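Local atomic coordinates of mitochondrial RNA-binding protein 1 (Trypanosoma brucei, PDB entry 2GIA), a protein that binds guide RNA in complex with MRP2 and probably acts as an RNA matchmaker in mitochondrial RNA editing. Residues 12-17 against 25-30; 31-36 against 66-71; 42-47 against 56-61; 73-78 against 141-146. All coordinates share one frame; numbering follows the deposited sequence.

Contact 1 (12-17 against 25-30); sequences KFEIHD and GTMTRV
On the face of this antiparallel strand pair that carries Glu14, His16, Met27 and Arg29, a carboxylate ties the side chains together. Arg29, its chain bent near the guanidinium, runs beside Glu14 and grips OE1 side-on with two nitrogens: NE lies 2.7 Å and NH1 2.9 Å from Glu14 OE1. The oxygen sits in the guanidinium plane, whereas both nitrogens meet it from above the carboxylate plane, the two planes being 38° apart. Lys12 NZ gives the same OE1 a third donor at 2.8 Å. The other oxygen, Glu14 OE2, takes His16 NE2 on its anti lone pair at 2.9 Å, which helps set the turn of the imidazole. Over that ring's centre stands Met27 CG, 3.7 Å from the centroid and 10° off the normal, a CH-pi contact. On the reverse face Phe13 lies alongside Val30, with Phe13 CE1 3.5 Å from Val30 CB; its ring also meets Phe138 edge-to-face. Further along, one water donates to Ile15 O and Thr26 OG1, while another links Thr26 OG1 to Asp17 OD1; Asp17 OD2 pairs with Arg19. Backbone bonds in both directions join Phe13 with Val30, Ile15 with Thr28 and Asp17 with Thr26; between them stand the non-hydrogen-bonded pairs Glu14-Arg29 and His16-Met27. With strand directions 168° apart, this is the ladder of a beta hairpin at the edge of a four-stranded antiparallel sheet, the Glu14 face carrying a salt-bridge network, the Phe13, Ile15 and Val30 side packing on helix 130-145 and strand 121-128.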
# COMPACT_ATOMS: atom_id res chain seq x y z
N LYS B 12 -15.32 -6.68 -1.98
CA LYS B 12 -15.45 -8.03 -1.42
C LYS B 12 -14.80 -9.06 -2.29
O LYS B 12 -14.45 -8.76 -3.43
CB LYS B 12 -16.93 -8.43 -1.37
CG LYS B 12 -17.57 -8.50 -2.80
CD LYS B 12 -18.99 -9.16 -2.80
CE LYS B 12 -19.56 -9.28 -4.24
NZ LYS B 12 -20.88 -10.02 -4.29
N PHE B 13 -14.60 -10.27 -1.75
CA PHE B 13 -14.18 -11.40 -2.57
C PHE B 13 -15.04 -12.60 -2.10
O PHE B 13 -15.55 -12.60 -0.97
CB PHE B 13 -12.67 -11.72 -2.49
CG PHE B 13 -12.21 -12.35 -1.19
CD1 PHE B 13 -11.71 -11.55 -0.15
CD2 PHE B 13 -12.22 -13.73 -1.04
CE1 PHE B 13 -11.21 -12.13 1.04
CE2 PHE B 13 -11.73 -14.34 0.14
CZ PHE B 13 -11.22 -13.53 1.19
N GLU B 14 -15.18 -13.60 -2.97
CA GLU B 14 -15.97 -14.76 -2.64
C GLU B 14 -15.24 -16.03 -3.04
O GLU B 14 -14.48 -16.03 -4.01
CB GLU B 14 -17.32 -14.70 -3.38
CG GLU B 14 -18.15 -13.48 -2.99
CD GLU B 14 -19.46 -13.40 -3.82
OE1 GLU B 14 -20.32 -12.60 -3.45
OE2 GLU B 14 -19.60 -14.14 -4.81
N ILE B 15 -15.47 -17.08 -2.28
CA ILE B 15 -14.91 -18.40 -2.57
C ILE B 15 -16.14 -19.29 -2.82
O ILE B 15 -16.93 -19.54 -1.91
CB ILE B 15 -14.16 -18.95 -1.38
CG1 ILE B 15 -12.98 -18.00 -1.08
CG2 ILE B 15 -13.62 -20.36 -1.67
CD1 ILE B 15 -12.16 -18.40 0.15
N HIS B 16 -16.30 -19.75 -4.05
CA HIS B 16 -17.41 -20.62 -4.43
C HIS B 16 -16.84 -22.03 -4.41
O HIS B 16 -16.06 -22.42 -5.26
CB HIS B 16 -17.93 -20.26 -5.83
CG HIS B 16 -18.59 -18.91 -5.88
ND1 HIS B 16 -19.93 -18.74 -6.17
CD2 HIS B 16 -18.10 -17.66 -5.67
CE1 HIS B 16 -20.24 -17.45 -6.13
NE2 HIS B 16 -19.14 -16.78 -5.83
N ASP B 17 -17.21 -22.77 -3.39
CA ASP B 17 -16.74 -24.13 -3.23
C ASP B 17 -17.91 -25.10 -3.46
O ASP B 17 -18.50 -25.62 -2.53
CB ASP B 17 -16.17 -24.27 -1.82
CG ASP B 17 -15.52 -25.62 -1.59
OD1 ASP B 17 -15.29 -25.97 -0.41
OD2 ASP B 17 -15.26 -26.33 -2.59
N GLY B 25 -20.60 -28.29 0.42
CA GLY B 25 -20.37 -27.06 -0.32
C GLY B 25 -20.76 -25.77 0.40
O GLY B 25 -21.66 -25.74 1.24
N THR B 26 -20.06 -24.68 0.05
CA THR B 26 -20.34 -23.37 0.65
C THR B 26 -19.91 -22.28 -0.30
O THR B 26 -19.09 -22.49 -1.20
CB THR B 26 -19.47 -23.14 1.93
OG1 THR B 26 -18.08 -23.22 1.55
CG2 THR B 26 -19.78 -24.17 3.01
N MET B 27 -20.48 -21.10 -0.09
CA MET B 27 -20.04 -19.91 -0.81
C MET B 27 -19.63 -19.00 0.36
O MET B 27 -20.44 -18.69 1.23
CB MET B 27 -21.16 -19.26 -1.64
CG MET B 27 -20.62 -18.07 -2.53
SD MET B 27 -20.36 -16.55 -1.54
CE MET B 27 -22.06 -15.93 -1.45
N THR B 28 -18.36 -18.57 0.41
CA THR B 28 -17.95 -17.73 1.55
C THR B 28 -17.66 -16.33 1.02
O THR B 28 -17.00 -16.19 -0.01
CB THR B 28 -16.60 -18.28 2.20
OG1 THR B 28 -16.83 -19.60 2.69
CG2 THR B 28 -16.13 -17.37 3.34
N ARG B 29 -18.14 -15.31 1.70
CA ARG B 29 -17.93 -13.93 1.24
C ARG B 29 -17.27 -13.10 2.32
O ARG B 29 -17.67 -13.18 3.48
CB ARG B 29 -19.32 -13.27 0.92
CG ARG B 29 -19.20 -11.80 0.43
CD ARG B 29 -20.59 -11.14 0.18
NE ARG B 29 -21.19 -11.78 -0.99
CZ ARG B 29 -22.47 -12.11 -1.10
NH1 ARG B 29 -22.90 -12.70 -2.19
NH2 ARG B 29 -23.31 -11.85 -0.11
N VAL B 30 -16.25 -12.31 1.93
CA VAL B 30 -15.57 -11.41 2.86
C VAL B 30 -15.75 -10.03 2.22
O VAL B 30 -15.34 -9.82 1.07
CB VAL B 30 -14.04 -11.76 2.99
CG1 VAL B 30 -13.36 -10.76 3.98
CG2 VAL B 30 -13.89 -13.20 3.53
O HOH W 1 -16.48 -21.44 0.45
O HOH W 2 -17.03 -25.90 1.44

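Contact 2 (31-36 against 66-71); sequences AVDGKL and SVRLRH
Leu36, His71 and Lys35 supply most of the buried surface. Leu36 extends across the passage from Arg68 to His71, its CG anti to the carbonyl carbon, so that its two methyls reach different residues. CD2 rests against the backbone leading into the helix, with Leu36 CD2 3.5 Å from Leu69 O, and CD1 meets the end of Arg68, with Leu36 CD1 3.6 Å from Arg68 NE. The Arg68 guanidinium is also near the Asp33 carboxylate, but Asp33 OD2 and Arg68 NH2 are 4.4 Å apart, beyond a salt bridge. The chain is delivered here by a type II' beta turn from Asp33 to Leu36, the tight reversal of a beta hairpin: Asp33 N bonds to Leu36 O and Leu36 N to Asp33 O, and Gly34 takes the positive phi (68°) of the turn. Opposite it, strand 65-68 gives way to helix 71-81, with Arg70 at the N-cap position. His71, in the first turn, has CG anti to its backbone N (chi1 -165°) and offers one ring face to the aliphatic chain of Lys35. Lys35 CG lies 3.8 Å from the ring centroid, 7° off the normal, in a CH-pi contact, while Lys35 CD comes 3.6 Å from His71 ND1. One water in the ring plane joins ND1 to Lys35 NZ, and a second donates to Lys35 O and Arg70 O, bridging turn and helix start where no direct hydrogen bond does. His71 NE2 is held by Ser146 OG. Ala45 and Met175 of a neighbouring MRP2 chain pack on Lys35 and His71, respectively.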
# COMPACT_ATOMS: atom_id res chain seq x y z
N ALA B 31 -16.40 -9.12 2.95
CA ALA B 31 -16.64 -7.77 2.45
C ALA B 31 -16.27 -6.77 3.53
O ALA B 31 -16.08 -7.13 4.72
CB ALA B 31 -18.16 -7.57 2.10
N VAL B 32 -16.19 -5.51 3.14
CA VAL B 32 -15.89 -4.49 4.16
C VAL B 32 -16.70 -3.23 3.87
O VAL B 32 -16.83 -2.80 2.71
CB VAL B 32 -14.37 -4.14 4.21
CG1 VAL B 32 -13.93 -3.39 2.93
CG2 VAL B 32 -14.11 -3.24 5.42
N ASP B 33 -17.30 -2.69 4.92
CA ASP B 33 -18.09 -1.47 4.84
C ASP B 33 -17.36 -0.41 5.70
O ASP B 33 -17.61 -0.30 6.90
CB ASP B 33 -19.49 -1.76 5.40
CG ASP B 33 -20.43 -0.56 5.28
OD1 ASP B 33 -20.01 0.50 4.75
OD2 ASP B 33 -21.59 -0.68 5.72
N GLY B 34 -16.45 0.34 5.09
CA GLY B 34 -15.66 1.34 5.81
C GLY B 34 -14.70 0.68 6.79
O GLY B 34 -13.71 0.08 6.40
N LYS B 35 -15.01 0.75 8.07
CA LYS B 35 -14.16 0.16 9.09
C LYS B 35 -14.58 -1.26 9.45
O LYS B 35 -13.83 -1.96 10.13
CB LYS B 35 -14.26 1.01 10.37
CG LYS B 35 -13.80 2.46 10.22
CD LYS B 35 -14.07 3.23 11.54
CE LYS B 35 -13.41 4.64 11.59
NZ LYS B 35 -13.65 5.25 12.98
N LEU B 36 -15.77 -1.66 9.00
CA LEU B 36 -16.34 -2.94 9.44
C LEU B 36 -16.37 -4.11 8.47
O LEU B 36 -17.03 -4.07 7.43
CB LEU B 36 -17.75 -2.66 9.96
CG LEU B 36 -17.89 -1.45 10.93
CD1 LEU B 36 -19.38 -1.39 11.42
CD2 LEU B 36 -16.92 -1.59 12.14
N SER B 66 -23.70 -14.80 9.08
CA SER B 66 -23.27 -13.46 8.76
C SER B 66 -22.76 -12.76 10.01
O SER B 66 -23.53 -12.47 10.94
CB SER B 66 -24.43 -12.66 8.12
OG SER B 66 -23.90 -11.48 7.55
N VAL B 67 -21.46 -12.50 10.06
CA VAL B 67 -20.88 -11.87 11.24
C VAL B 67 -20.26 -10.52 10.89
O VAL B 67 -19.76 -10.31 9.77
CB VAL B 67 -19.80 -12.76 11.93
CG1 VAL B 67 -20.46 -14.11 12.43
CG2 VAL B 67 -18.66 -13.10 10.99
N ARG B 68 -20.27 -9.62 11.87
CA ARG B 68 -19.73 -8.27 11.66
C ARG B 68 -18.62 -8.05 12.67
O ARG B 68 -18.83 -8.28 13.86
CB ARG B 68 -20.89 -7.27 11.85
CG ARG B 68 -20.55 -5.83 11.60
CD ARG B 68 -21.70 -4.95 12.13
NE ARG B 68 -21.97 -3.83 11.25
CZ ARG B 68 -22.67 -3.91 10.12
NH1 ARG B 68 -23.19 -5.06 9.71
NH2 ARG B 68 -22.83 -2.81 9.38
N LEU B 69 -17.43 -7.63 12.23
CA LEU B 69 -16.31 -7.40 13.15
C LEU B 69 -16.14 -5.88 13.41
O LEU B 69 -16.75 -5.05 12.75
CB LEU B 69 -15.01 -8.01 12.55
CG LEU B 69 -15.05 -9.46 12.04
CD1 LEU B 69 -13.61 -10.04 11.87
CD2 LEU B 69 -15.85 -10.31 12.97
N ARG B 70 -15.29 -5.54 14.36
CA ARG B 70 -15.04 -4.14 14.70
C ARG B 70 -13.80 -3.61 13.98
O ARG B 70 -12.99 -4.37 13.48
CB ARG B 70 -14.79 -3.99 16.21
CG ARG B 70 -15.92 -4.39 17.16
CD ARG B 70 -15.33 -4.45 18.60
NE ARG B 70 -14.24 -5.45 18.68
CZ ARG B 70 -13.39 -5.57 19.69
NH1 ARG B 70 -13.48 -4.74 20.73
NH2 ARG B 70 -12.44 -6.52 19.67
N HIS B 71 -13.64 -2.29 13.92
CA HIS B 71 -12.46 -1.75 13.27
C HIS B 71 -11.19 -2.35 13.86
O HIS B 71 -10.25 -2.68 13.13
CB HIS B 71 -12.40 -0.23 13.44
CG HIS B 71 -11.43 0.45 12.51
ND1 HIS B 71 -11.03 1.76 12.68
CD2 HIS B 71 -10.83 0.01 11.37
CE1 HIS B 71 -10.21 2.10 11.70
NE2 HIS B 71 -10.07 1.06 10.89
O HOH W 3 -11.69 3.38 14.74
O HOH W 4 -13.59 -4.66 10.83

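Contact 3 (42-47 against 56-61); sequences YPQLGP and SPQFDA
The Tyr42 ring meets the other segment at its edge, whereas the Phe59 ring is approached both at an edge and obliquely. Tyr42, its CG anti to the carbonyl carbon (chi1 -55°), presents the CD1-CE1 side of its ring to the backbone of Asp60 and Ala61: Tyr42 CD1 lies 3.2 Å from Ala61 CA near the ring plane, and Tyr42 CE1 is 3.5 Å from Ala61 CB. At its far end Tyr42 OH makes a weak hydrogen bond with Arg29 NH2. The Phe59 ring has Pro43 O near its plane at an edge, while Tyr42 O and Gln44 CA come in obliquely, the latter 3.5 Å from Phe59 CD1. Nearer the backbone, Tyr42 CB and Phe59 CB touch at 3.7 Å. Between the chains the backbones are joined by a single bridge, Gln44 with Phe59, flanked by two hydrogen bonds. Asp60 N donates to Pro43 O at 2.8 Å, nearly along the C=O axis (172°). Leu45 N reaches Gln58 O, also at 2.8 Å, with an almost straight N-H...O angle of 171°, although the donor stands above the carbonyl plane. Beyond the bridge Leu45 lies alongside Pro57, with Leu45 CD2 4.1 Å from Pro57 CG. The extended Gln44 side chain runs along its own segment toward Gly46: NE2 donates in its amide plane to Gly46 O, and OE1 accepts from Arg19 N. The contact joins the two ends of the loop that leaves strand 36-43 and returns toward strand 65-68. Tyr42 and Gln44 bond by their backbones to Met27 and Gly25 on the strand 26-33 side, where Phe59 also packs on Met27.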
# COMPACT_ATOMS: atom_id res chain seq x y z
N TYR B 42 -22.75 -19.08 2.80
CA TYR B 42 -24.02 -19.71 2.40
C TYR B 42 -23.81 -21.18 2.12
O TYR B 42 -22.90 -21.53 1.39
CB TYR B 42 -24.53 -19.06 1.12
CG TYR B 42 -24.68 -17.56 1.20
CD1 TYR B 42 -25.93 -16.98 1.13
CD2 TYR B 42 -23.56 -16.71 1.30
CE1 TYR B 42 -26.10 -15.60 1.17
CE2 TYR B 42 -23.73 -15.30 1.34
CZ TYR B 42 -25.03 -14.77 1.27
OH TYR B 42 -25.29 -13.43 1.23
N PRO B 43 -24.65 -22.07 2.68
CA PRO B 43 -24.52 -23.51 2.44
C PRO B 43 -24.93 -23.78 0.99
O PRO B 43 -25.82 -23.09 0.46
CB PRO B 43 -25.54 -24.14 3.39
CG PRO B 43 -25.85 -23.09 4.39
CD PRO B 43 -25.72 -21.77 3.65
N GLN B 44 -24.31 -24.75 0.34
CA GLN B 44 -24.70 -25.08 -1.02
C GLN B 44 -26.15 -25.59 -0.94
O GLN B 44 -26.53 -26.21 0.06
CB GLN B 44 -23.81 -26.20 -1.57
CG GLN B 44 -24.21 -26.74 -2.91
CD GLN B 44 -23.13 -27.68 -3.48
OE1 GLN B 44 -21.95 -27.54 -3.15
NE2 GLN B 44 -23.52 -28.62 -4.33
N LEU B 45 -26.94 -25.33 -1.99
CA LEU B 45 -28.34 -25.77 -2.07
C LEU B 45 -28.44 -26.77 -3.23
O LEU B 45 -28.31 -26.41 -4.39
CB LEU B 45 -29.25 -24.57 -2.35
CG LEU B 45 -30.77 -24.82 -2.28
CD1 LEU B 45 -31.16 -25.33 -0.90
CD2 LEU B 45 -31.50 -23.53 -2.64
N GLY B 46 -28.60 -28.04 -2.89
CA GLY B 46 -28.70 -29.05 -3.93
C GLY B 46 -27.44 -29.33 -4.72
O GLY B 46 -26.39 -28.69 -4.53
N PRO B 47 -27.52 -30.30 -5.64
CA PRO B 47 -26.41 -30.71 -6.50
C PRO B 47 -25.88 -29.54 -7.29
O PRO B 47 -26.57 -28.55 -7.47
CB PRO B 47 -27.07 -31.74 -7.44
CG PRO B 47 -28.14 -32.35 -6.61
CD PRO B 47 -28.71 -31.16 -5.84
N SER B 56 -32.64 -21.41 -10.18
CA SER B 56 -32.62 -21.58 -8.75
C SER B 56 -31.19 -21.22 -8.31
O SER B 56 -30.24 -21.34 -9.08
CB SER B 56 -32.97 -23.03 -8.36
OG SER B 56 -32.12 -24.01 -8.95
N PRO B 57 -31.04 -20.75 -7.07
CA PRO B 57 -29.72 -20.37 -6.55
C PRO B 57 -28.87 -21.57 -6.20
O PRO B 57 -29.38 -22.58 -5.70
CB PRO B 57 -30.05 -19.51 -5.34
CG PRO B 57 -31.36 -20.10 -4.84
CD PRO B 57 -32.11 -20.35 -6.16
N GLN B 58 -27.57 -21.47 -6.47
CA GLN B 58 -26.68 -22.58 -6.16
C GLN B 58 -26.44 -22.68 -4.67
O GLN B 58 -26.13 -23.77 -4.17
CB GLN B 58 -25.34 -22.42 -6.89
CG GLN B 58 -24.31 -23.49 -6.59
CD GLN B 58 -24.71 -24.88 -7.08
OE1 GLN B 58 -25.37 -25.65 -6.38
NE2 GLN B 58 -24.31 -25.18 -8.29
N PHE B 59 -26.61 -21.57 -3.96
CA PHE B 59 -26.39 -21.53 -2.49
C PHE B 59 -27.64 -21.03 -1.77
O PHE B 59 -28.49 -20.41 -2.38
CB PHE B 59 -25.17 -20.64 -2.16
CG PHE B 59 -23.90 -21.13 -2.77
CD1 PHE B 59 -23.18 -22.16 -2.16
CD2 PHE B 59 -23.49 -20.67 -4.02
CE1 PHE B 59 -22.05 -22.73 -2.83
CE2 PHE B 59 -22.39 -21.23 -4.67
CZ PHE B 59 -21.68 -22.25 -4.07
N ASP B 60 -27.72 -21.28 -0.46
CA ASP B 60 -28.91 -20.94 0.31
C ASP B 60 -28.80 -19.71 1.20
O ASP B 60 -28.40 -19.82 2.36
CB ASP B 60 -29.29 -22.13 1.18
CG ASP B 60 -30.70 -22.02 1.76
OD1 ASP B 60 -31.36 -20.98 1.52
OD2 ASP B 60 -31.12 -22.98 2.46
N ALA B 61 -29.19 -18.55 0.66
CA ALA B 61 -29.13 -17.30 1.44
C ALA B 61 -30.01 -17.37 2.67
O ALA B 61 -29.74 -16.67 3.65
CB ALA B 61 -29.56 -16.12 0.58

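Contact 4 (73-78 against 141-146); sequences DLAYLV and SALDES
Leu74 and Leu143 form the centre of this wholly apolar contact, crossing obliquely between two helices. Leu74 CD2 reaches the backbone of the opposite helix, 3.6 Å from Leu143 CA, and Leu74 CG lies 4.1 Å from Leu143 CB. Ala142 flanks them, its CB 4.1 Å from Leu74 CD2. One turn further along helix 71-81, Val78 CG2 meets Leu143 CD2 at 4.0 Å, while Ala75 borders Leu143 CD1. Both leucines have CG anti to the backbone N (chi1 169° for Leu74, 177° for Leu143), which carries their branches toward the other helix, the segment axes approaching to 9.8 Å. In the next shell, Ser146 OG donates to Leu143 O at 2.7 Å, on a lone pair in the carbonyl plane, and Ser146 N also bonds to that carbonyl; Ser146 is bonded to His71 as well, linking the end region of one helix to the first turn of the other. Leu139 and Leu37 extend the apolar layer, and Met175 and Leu174 of a neighbouring MRP2 chain pack on Ala75 and Val78. The result is a buried helix-helix crossing, -136° between segments 73-78 and 141-145, by which helices 71-81 and 130-145 pack together beside the interface with MRP2.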
# COMPACT_ATOMS: atom_id res chain seq x y z
N ASP B 73 -10.72 -5.24 15.16
CA ASP B 73 -10.56 -6.65 14.79
C ASP B 73 -9.90 -6.71 13.42
O ASP B 73 -9.09 -7.60 13.15
CB ASP B 73 -11.92 -7.35 14.69
CG ASP B 73 -12.65 -7.40 16.04
OD1 ASP B 73 -11.99 -7.68 17.04
OD2 ASP B 73 -13.88 -7.17 16.07
N LEU B 74 -10.26 -5.77 12.55
CA LEU B 74 -9.61 -5.77 11.22
C LEU B 74 -8.10 -5.59 11.41
O LEU B 74 -7.26 -6.28 10.81
CB LEU B 74 -10.20 -4.65 10.35
CG LEU B 74 -9.46 -4.33 9.05
CD1 LEU B 74 -9.41 -5.57 8.06
CD2 LEU B 74 -10.21 -3.17 8.36
N ALA B 75 -7.72 -4.66 12.27
CA ALA B 75 -6.30 -4.45 12.53
C ALA B 75 -5.66 -5.71 13.14
O ALA B 75 -4.53 -6.08 12.79
CB ALA B 75 -6.13 -3.22 13.49
N TYR B 76 -6.37 -6.39 14.06
CA TYR B 76 -5.84 -7.61 14.65
C TYR B 76 -5.66 -8.68 13.60
O TYR B 76 -4.67 -9.40 13.64
CB TYR B 76 -6.76 -8.16 15.77
CG TYR B 76 -6.31 -7.68 17.14
CD1 TYR B 76 -5.11 -8.12 17.67
CD2 TYR B 76 -7.06 -6.77 17.87
CE1 TYR B 76 -4.65 -7.66 18.89
CE2 TYR B 76 -6.60 -6.30 19.11
CZ TYR B 76 -5.39 -6.76 19.60
OH TYR B 76 -4.92 -6.34 20.82
N LEU B 77 -6.60 -8.79 12.65
CA LEU B 77 -6.45 -9.82 11.63
C LEU B 77 -5.22 -9.53 10.78
O LEU B 77 -4.50 -10.45 10.38
CB LEU B 77 -7.70 -9.87 10.72
CG LEU B 77 -9.06 -10.20 11.37
CD1 LEU B 77 -10.02 -10.77 10.30
CD2 LEU B 77 -8.92 -11.15 12.56
N VAL B 78 -4.96 -8.25 10.48
CA VAL B 78 -3.76 -7.95 9.70
C VAL B 78 -2.53 -8.33 10.56
O VAL B 78 -1.56 -8.90 10.05
CB VAL B 78 -3.73 -6.45 9.30
CG1 VAL B 78 -2.37 -6.11 8.66
CG2 VAL B 78 -4.85 -6.23 8.26
N SER B 141 -5.71 -4.16 2.24
CA SER B 141 -6.40 -3.11 1.49
C SER B 141 -7.50 -2.48 2.34
O SER B 141 -7.64 -1.25 2.40
CB SER B 141 -7.05 -3.66 0.20
OG SER B 141 -6.08 -3.97 -0.80
N ALA B 142 -8.28 -3.32 2.99
CA ALA B 142 -9.41 -2.80 3.78
C ALA B 142 -8.93 -1.93 4.91
O ALA B 142 -9.52 -0.87 5.18
CB ALA B 142 -10.28 -3.98 4.33
N LEU B 143 -7.87 -2.37 5.60
CA LEU B 143 -7.39 -1.56 6.71
C LEU B 143 -6.87 -0.21 6.15
O LEU B 143 -7.15 0.88 6.69
CB LEU B 143 -6.26 -2.28 7.47
CG LEU B 143 -5.61 -1.48 8.62
CD1 LEU B 143 -6.65 -1.11 9.70
CD2 LEU B 143 -4.57 -2.33 9.28
N ASP B 144 -6.12 -0.25 5.05
CA ASP B 144 -5.61 1.03 4.52
C ASP B 144 -6.73 2.01 4.07
O ASP B 144 -6.63 3.23 4.26
CB ASP B 144 -4.67 0.77 3.33
CG ASP B 144 -3.31 0.28 3.77
OD1 ASP B 144 -3.10 0.18 5.00
OD2 ASP B 144 -2.44 0.01 2.91
N GLU B 145 -7.79 1.48 3.48
CA GLU B 145 -8.90 2.32 3.00
C GLU B 145 -9.91 2.65 4.09
O GLU B 145 -10.82 3.42 3.87
CB GLU B 145 -9.67 1.59 1.87
CG GLU B 145 -8.84 1.33 0.56
CD GLU B 145 -8.38 2.58 -0.18
OE1 GLU B 145 -9.03 3.65 -0.09
OE2 GLU B 145 -7.34 2.47 -0.89
N SER B 146 -9.74 2.06 5.27
CA SER B 146 -10.73 2.21 6.33
C SER B 146 -10.79 3.56 7.03
O SER B 146 -11.73 3.85 7.77
CB SER B 146 -10.50 1.13 7.39
OG SER B 146 -9.33 1.39 8.16

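From the N terminus, contact 1 closes the first hairpin, with seven residues between its segments, before the chain enters contact 2. That contact opens on the last residues of strand 26-33 and the turn after it, and closes at the start of helix 71-81; within its loop lies contact 3, which pinches off the excursion between strands 36-43 and 65-68. Contact 4 follows in series, bringing helix 130-145 back to helix 71-81 across 62 intervening residues. Contacts 1, 2 and 3 all involve the four-stranded sheet, while contacts 2 and 4 touch where it meets the helices. Contacts 3 and 4 lie on opposite sides of the chain's centre, their centres about 30 Å apart.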